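Local coordinates for cobalamin biosynthesis protein (cbiD) (Archaeoglobus fulgidus, PDB 1SR8), which probably catalyses the S-adenosylmethionine-dependent methylation of C-1 in cobalt-precorrin-5B, giving cobalt-precorrin-6A, on the anaerobic route to adenosylcobalamin, at residues 123-128 with 175-180; 133-138 with 181-186; 99-104 with 164-169. All blocks are in the same frame, centred on the assembly; numbering follows the deposited sequence.

Interaction 1 (123-128 with 175-180); sequences GVKAGE and VGIKGG
Val124 and Lys178 form a hydrogen-bonded antiparallel pair, a single beta bridge closed by two backbone bonds, Val124 N to Lys178 O and Lys178 N to Val124 O, both 2.9 Å long. The tight side lies toward Gly123, whose CA rests 3.8 Å from CG2 of Ile177 and also makes a CA-H...O contact with Lys178 O. A CB on Gly123 would collide with that methyl group and with Gly180 O. On the other branch of Ile177, CG1 meets Lys125 CD at 3.8 Å as the two side chains cross obliquely. An alanine in place of Ile177 would probably open a gap beside Gly123 and leave the aliphatic part of Lys125 without its apolar support. The solvent side is looser. With CG anti to the backbone N (chi1 179°) and the rest of the chain extended, Lys125 runs past Gly176, and its NZ makes a weak hydrogen bond of 2.9 Å to Val175 O. After Lys125 the backbone reverses through a type I' turn, Lys125 to Glu128, the beta hairpin connection to strand 128-129. Strand 121-125 is the middle strand of a small mixed sheet, between 128-129 and 180-181.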
# COMPACT_ATOMS: atom_id res chain seq x y z
N GLY A 123 12.09 -12.66 3.91
CA GLY A 123 12.97 -12.48 5.06
C GLY A 123 12.45 -13.03 6.37
O GLY A 123 11.26 -13.27 6.55
N VAL A 124 13.38 -13.25 7.30
CA VAL A 124 13.05 -13.76 8.62
C VAL A 124 13.60 -12.81 9.68
O VAL A 124 14.73 -12.33 9.57
CB VAL A 124 13.66 -15.17 8.84
CG1 VAL A 124 13.56 -15.56 10.30
CG2 VAL A 124 12.92 -16.18 7.98
N LYS A 125 12.79 -12.53 10.69
CA LYS A 125 13.18 -11.63 11.78
C LYS A 125 12.75 -12.28 13.09
O LYS A 125 11.60 -12.68 13.23
CB LYS A 125 12.46 -10.29 11.63
CG LYS A 125 12.77 -9.27 12.71
CD LYS A 125 12.07 -7.97 12.40
CE LYS A 125 12.45 -6.88 13.40
NZ LYS A 125 12.06 -5.51 12.91
N ALA A 126 13.68 -12.39 14.03
CA ALA A 126 13.38 -13.00 15.33
C ALA A 126 12.73 -14.37 15.18
O ALA A 126 11.76 -14.69 15.87
CB ALA A 126 12.47 -12.08 16.15
N GLY A 127 13.27 -15.17 14.27
CA GLY A 127 12.75 -16.51 14.05
C GLY A 127 11.38 -16.60 13.39
O GLY A 127 10.81 -17.69 13.32
N GLU A 128 10.86 -15.48 12.91
CA GLU A 128 9.55 -15.47 12.25
C GLU A 128 9.58 -14.79 10.89
O GLU A 128 10.37 -13.89 10.65
CB GLU A 128 8.53 -14.79 13.16
CG GLU A 128 8.29 -15.56 14.44
CD GLU A 128 7.11 -15.04 15.23
OE1 GLU A 128 7.24 -13.96 15.86
OE2 GLU A 128 6.06 -15.71 15.22
N VAL A 175 17.36 -3.99 10.11
CA VAL A 175 16.16 -3.92 10.94
C VAL A 175 15.89 -5.29 11.54
O VAL A 175 14.88 -5.51 12.20
CB VAL A 175 14.94 -3.46 10.11
CG1 VAL A 175 13.70 -3.36 11.01
CG2 VAL A 175 15.23 -2.10 9.48
N GLY A 176 16.82 -6.21 11.31
CA GLY A 176 16.69 -7.55 11.85
C GLY A 176 16.13 -8.57 10.87
O GLY A 176 16.11 -9.76 11.17
N ILE A 177 15.67 -8.09 9.72
CA ILE A 177 15.10 -8.97 8.70
C ILE A 177 16.21 -9.47 7.80
O ILE A 177 16.92 -8.68 7.19
CB ILE A 177 14.10 -8.20 7.84
CG1 ILE A 177 13.05 -7.56 8.74
CG2 ILE A 177 13.47 -9.14 6.82
CD1 ILE A 177 12.21 -6.52 8.06
N LYS A 178 16.37 -10.78 7.71
CA LYS A 178 17.42 -11.33 6.87
C LYS A 178 17.00 -12.52 6.01
O LYS A 178 16.15 -13.31 6.39
CB LYS A 178 18.63 -11.69 7.74
CG LYS A 178 18.28 -12.27 9.10
CD LYS A 178 19.45 -12.15 10.09
CE LYS A 178 20.59 -13.13 9.79
NZ LYS A 178 21.32 -12.82 8.52
N GLY A 179 17.60 -12.61 4.82
CA GLY A 179 17.30 -13.70 3.92
C GLY A 179 16.17 -13.44 2.93
O GLY A 179 15.77 -14.35 2.21
N GLY A 180 15.66 -12.22 2.88
CA GLY A 180 14.59 -11.92 1.95
C GLY A 180 13.84 -10.64 2.25
O GLY A 180 14.15 -9.93 3.21

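Interaction 2 (133-138 with 181-186); sequences RSAKLQ and ISILGT
The first turn of helix 133-149 packs against the loop that leaves strand 180-181, and Ser134 and Ala135 make the contact. Ala135 points its CB at the loop backbone, 3.4 Å from Ile183 O and 3.7 Å from Leu184 CA. The methyl CG2 of Ile183 adds an apolar touch to the same CB at 4.0 Å. It can do so because CG2 stands anti to the backbone N, which turns it toward the helix. One residue earlier, Ser134 sets CB 3.3 Å from Gly185 O, while its OG passes 3.8 Å from Thr186 CA. The N-terminal turn of the helix thus lies on a loop: Ser132 OG accepts from Ala135 N at the start of the helix, and the loop is tied by backbone bonds from Ile183 to Ala130 and Ser132, just ahead of it. Small side chains at Ser134 and Ala135 let the two backbones approach closely, with the CA atoms of Ala135 and Leu184 4.9 Å apart. No direct hydrogen bond joins the segments. Instead, a water donates to Gln138 OE1 at 2.7 Å and to Gly185 O at 2.8 Å, linking the next helical turn to the loop. The amide of Gln138 is held from its other end as well, since NE2 donates to Thr46 OG1 and Ser69 O.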
# COMPACT_ATOMS: atom_id res chain seq x y z
N ARG A 133 1.17 -7.53 9.88
CA ARG A 133 -0.16 -7.92 10.33
C ARG A 133 -1.19 -7.74 9.23
O ARG A 133 -1.95 -8.66 8.94
CB ARG A 133 -0.55 -7.08 11.56
CG ARG A 133 -2.03 -7.17 11.97
CD ARG A 133 -2.26 -6.38 13.25
NE ARG A 133 -3.66 -6.35 13.70
CZ ARG A 133 -4.62 -5.64 13.13
NH1 ARG A 133 -4.35 -4.89 12.07
NH2 ARG A 133 -5.84 -5.64 13.64
N SER A 134 -1.19 -6.57 8.61
CA SER A 134 -2.13 -6.25 7.53
C SER A 134 -2.03 -7.25 6.39
O SER A 134 -3.04 -7.77 5.92
CB SER A 134 -1.86 -4.85 6.98
OG SER A 134 -2.02 -3.88 7.99
N ALA A 135 -0.80 -7.49 5.95
CA ALA A 135 -0.52 -8.42 4.86
C ALA A 135 -0.98 -9.82 5.23
O ALA A 135 -1.61 -10.52 4.43
CB ALA A 135 0.96 -8.42 4.55
N LYS A 136 -0.67 -10.22 6.45
CA LYS A 136 -1.03 -11.55 6.90
C LYS A 136 -2.54 -11.77 6.94
O LYS A 136 -3.03 -12.81 6.48
CB LYS A 136 -0.43 -11.82 8.28
CG LYS A 136 -0.65 -13.23 8.78
CD LYS A 136 -0.06 -14.26 7.81
CE LYS A 136 -0.20 -15.67 8.37
NZ LYS A 136 0.45 -15.81 9.72
N LEU A 137 -3.27 -10.81 7.48
CA LEU A 137 -4.72 -10.97 7.55
C LEU A 137 -5.32 -10.97 6.15
O LEU A 137 -6.28 -11.70 5.89
CB LEU A 137 -5.35 -9.85 8.38
CG LEU A 137 -5.02 -9.88 9.88
CD1 LEU A 137 -5.72 -8.71 10.59
CD2 LEU A 137 -5.45 -11.22 10.47
N GLN A 138 -4.75 -10.16 5.26
CA GLN A 138 -5.22 -10.06 3.88
C GLN A 138 -5.04 -11.37 3.16
O GLN A 138 -5.97 -11.86 2.51
CB GLN A 138 -4.45 -8.97 3.12
CG GLN A 138 -4.86 -8.85 1.67
CD GLN A 138 -3.99 -7.88 0.89
OE1 GLN A 138 -2.87 -7.57 1.31
NE2 GLN A 138 -4.49 -7.41 -0.26
N ILE A 181 12.86 -10.33 1.42
CA ILE A 181 12.07 -9.11 1.59
C ILE A 181 10.92 -9.30 2.57
O ILE A 181 10.62 -10.42 3.01
CB ILE A 181 11.46 -8.64 0.25
CG1 ILE A 181 10.53 -9.73 -0.31
CG2 ILE A 181 12.56 -8.37 -0.75
CD1 ILE A 181 9.69 -9.27 -1.48
N SER A 182 10.26 -8.19 2.90
CA SER A 182 9.10 -8.20 3.78
C SER A 182 7.84 -8.22 2.91
O SER A 182 7.86 -7.80 1.76
CB SER A 182 9.08 -6.93 4.64
OG SER A 182 10.31 -6.70 5.30
N ILE A 183 6.76 -8.75 3.45
CA ILE A 183 5.49 -8.77 2.75
C ILE A 183 4.63 -7.86 3.60
O ILE A 183 4.35 -8.15 4.76
CB ILE A 183 4.91 -10.19 2.68
CG1 ILE A 183 5.85 -11.07 1.86
CG2 ILE A 183 3.52 -10.15 2.07
CD1 ILE A 183 5.37 -12.49 1.68
N LEU A 184 4.21 -6.74 3.02
CA LEU A 184 3.43 -5.77 3.76
C LEU A 184 2.43 -4.99 2.92
O LEU A 184 2.26 -5.25 1.73
CB LEU A 184 4.40 -4.80 4.45
CG LEU A 184 5.46 -4.20 3.53
CD1 LEU A 184 4.88 -2.99 2.81
CD2 LEU A 184 6.68 -3.78 4.35
N GLY A 185 1.75 -4.04 3.56
CA GLY A 185 0.77 -3.22 2.87
C GLY A 185 -0.42 -2.94 3.75
O GLY A 185 -1.27 -3.82 3.94
N THR A 186 -0.50 -1.73 4.29
CA THR A 186 -1.60 -1.36 5.17
C THR A 186 -2.94 -1.22 4.47
O THR A 186 -3.97 -1.54 5.05
CB THR A 186 -1.30 -0.05 5.93
OG1 THR A 186 -0.79 0.93 5.02
CG2 THR A 186 -0.29 -0.29 7.05
O HOH W 1 -1.34 -5.31 1.52

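Interaction 3 (99-104 with 164-169); sequences DVTNGI and EEVAKK
Val166 carries the contact between helix 163-168 and the loop of two overlapping beta turns, type I from Asp99 to Asn102 and type II from Thr101 to Ile104, that leads into strand 105-111. From the helix its CB already lies 3.6 Å from Ile104 CD1. Of its two methyl groups, CG1 stands anti to the backbone N (chi1 174°), 3.6 Å from the same Ile104 CD1, and reaches the first turn 4.0 Å from Val100 O and 4.1 Å from Thr101 CG2, where the threonine side chain crosses at about a right angle. CG2 presses on Ile104 CD1 at 3.4 Å, tighter than usual for two carbons. Ile104 CD1 thus meets all three side-chain carbons of the valine, CB, CG1 and CG2. Asp99 steadies the first turn as an Asx turn: its OD1 accepts from Thr101 N at 3.2 Å, the donor standing above the carboxylate plane, while Lys91 forms a salt bridge with OD2 and a hydrogen bond with Thr101 OG1. Toward the helix end the contact becomes less certain, because Lys169 is poorly ordered. As modelled, it lies antiparallel alongside Val100, its chain bent so that NZ ends 3.5 Å from Val100 CG2.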
# COMPACT_ATOMS: atom_id res chain seq x y z
N ASP A 99 10.05 2.38 -6.60
CA ASP A 99 9.78 1.39 -5.56
C ASP A 99 10.75 0.24 -5.84
O ASP A 99 10.63 -0.44 -6.85
CB ASP A 99 8.33 0.93 -5.71
CG ASP A 99 7.93 -0.08 -4.67
OD1 ASP A 99 8.81 -0.67 -4.02
OD2 ASP A 99 6.72 -0.29 -4.52
N VAL A 100 11.70 0.02 -4.93
CA VAL A 100 12.70 -1.03 -5.13
C VAL A 100 12.19 -2.44 -5.45
O VAL A 100 12.91 -3.22 -6.06
CB VAL A 100 13.65 -1.12 -3.91
CG1 VAL A 100 12.89 -1.58 -2.69
CG2 VAL A 100 14.80 -2.05 -4.22
N THR A 101 10.96 -2.76 -5.04
CA THR A 101 10.40 -4.08 -5.32
C THR A 101 9.40 -4.08 -6.47
O THR A 101 8.69 -5.06 -6.68
CB THR A 101 9.71 -4.71 -4.08
OG1 THR A 101 8.64 -3.88 -3.63
CG2 THR A 101 10.71 -4.90 -2.96
N ASN A 102 9.34 -2.98 -7.22
CA ASN A 102 8.44 -2.93 -8.36
C ASN A 102 8.92 -4.04 -9.31
O ASN A 102 10.12 -4.28 -9.42
CB ASN A 102 8.52 -1.56 -9.04
CG ASN A 102 7.81 -1.51 -10.38
OD1 ASN A 102 6.65 -1.90 -10.51
ND2 ASN A 102 8.50 -1.02 -11.39
N GLY A 103 7.99 -4.73 -9.96
CA GLY A 103 8.38 -5.79 -10.87
C GLY A 103 8.88 -7.09 -10.25
O GLY A 103 9.19 -8.04 -10.96
N ILE A 104 8.94 -7.16 -8.92
CA ILE A 104 9.41 -8.38 -8.26
C ILE A 104 8.38 -9.52 -8.38
O ILE A 104 7.18 -9.31 -8.23
CB ILE A 104 9.73 -8.10 -6.77
CG1 ILE A 104 10.83 -9.06 -6.30
CG2 ILE A 104 8.48 -8.27 -5.91
CD1 ILE A 104 11.54 -8.60 -5.07
N GLU A 164 15.84 -12.72 -1.82
CA GLU A 164 17.06 -12.60 -1.04
C GLU A 164 18.00 -11.55 -1.61
O GLU A 164 18.64 -10.81 -0.87
CB GLU A 164 17.78 -13.94 -0.95
CG GLU A 164 18.87 -13.96 0.09
CD GLU A 164 19.57 -15.29 0.16
OE1 GLU A 164 18.88 -16.31 0.37
OE2 GLU A 164 20.81 -15.31 -0.01
N GLU A 165 18.07 -11.51 -2.94
CA GLU A 165 18.92 -10.53 -3.61
C GLU A 165 18.33 -9.14 -3.46
O GLU A 165 18.94 -8.27 -2.85
CB GLU A 165 19.06 -10.87 -5.09
CG GLU A 165 20.14 -11.90 -5.37
CD GLU A 165 21.43 -11.60 -4.62
OE1 GLU A 165 21.97 -10.48 -4.77
OE2 GLU A 165 21.90 -12.49 -3.87
N VAL A 166 17.14 -8.94 -4.03
CA VAL A 166 16.47 -7.64 -3.95
C VAL A 166 16.56 -7.09 -2.54
O VAL A 166 16.65 -5.88 -2.35
CB VAL A 166 14.98 -7.76 -4.35
CG1 VAL A 166 14.28 -6.43 -4.13
CG2 VAL A 166 14.87 -8.17 -5.80
N ALA A 167 16.55 -7.98 -1.56
CA ALA A 167 16.63 -7.60 -0.16
C ALA A 167 17.95 -6.92 0.18
O ALA A 167 18.00 -5.97 0.96
CB ALA A 167 16.43 -8.84 0.72
N LYS A 168 19.03 -7.42 -0.41
CA LYS A 168 20.35 -6.86 -0.16
C LYS A 168 20.41 -5.35 -0.45
O LYS A 168 21.26 -4.65 0.08
CB LYS A 168 21.41 -7.59 -1.00
CG LYS A 168 21.62 -9.06 -0.63
CD LYS A 168 22.73 -9.67 -1.48
CE LYS A 168 23.15 -11.07 -1.01
NZ LYS A 168 22.21 -12.17 -1.38
N LYS A 169 19.50 -4.86 -1.28
CA LYS A 169 19.49 -3.45 -1.63
C LYS A 169 18.28 -2.74 -1.06
O LYS A 169 17.92 -1.65 -1.50
CB LYS A 169 19.53 -3.28 -3.16
CG LYS A 169 18.34 -3.91 -3.89
CD LYS A 169 18.68 -4.25 -5.34
CE LYS A 169 18.88 -3.01 -6.20
NZ LYS A 169 17.61 -2.23 -6.38

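The centres of the three interactions lie 14 to 16 Å apart. Along the chain the first partners come in the order 99-104, 123-128, 133-138, and the second partners in the order 164-169, 175-180, 181-186, so every pair of contacts alternates. Interactions 1 and 2 are continuous through 175-186, where Gly123 N probably bonds to Ile181 O. Interaction 3 joins them through both its segments: Ala167 CB of the helix packs on Gly180, and Ile104 CD1 of the loop on Ile181 CD1. The segment around strand 180-181 therefore connects the small three-stranded sheet, helix 133-149 and the loop entering strand 105-111 of the six-stranded sheet, tying together parts distant in sequence.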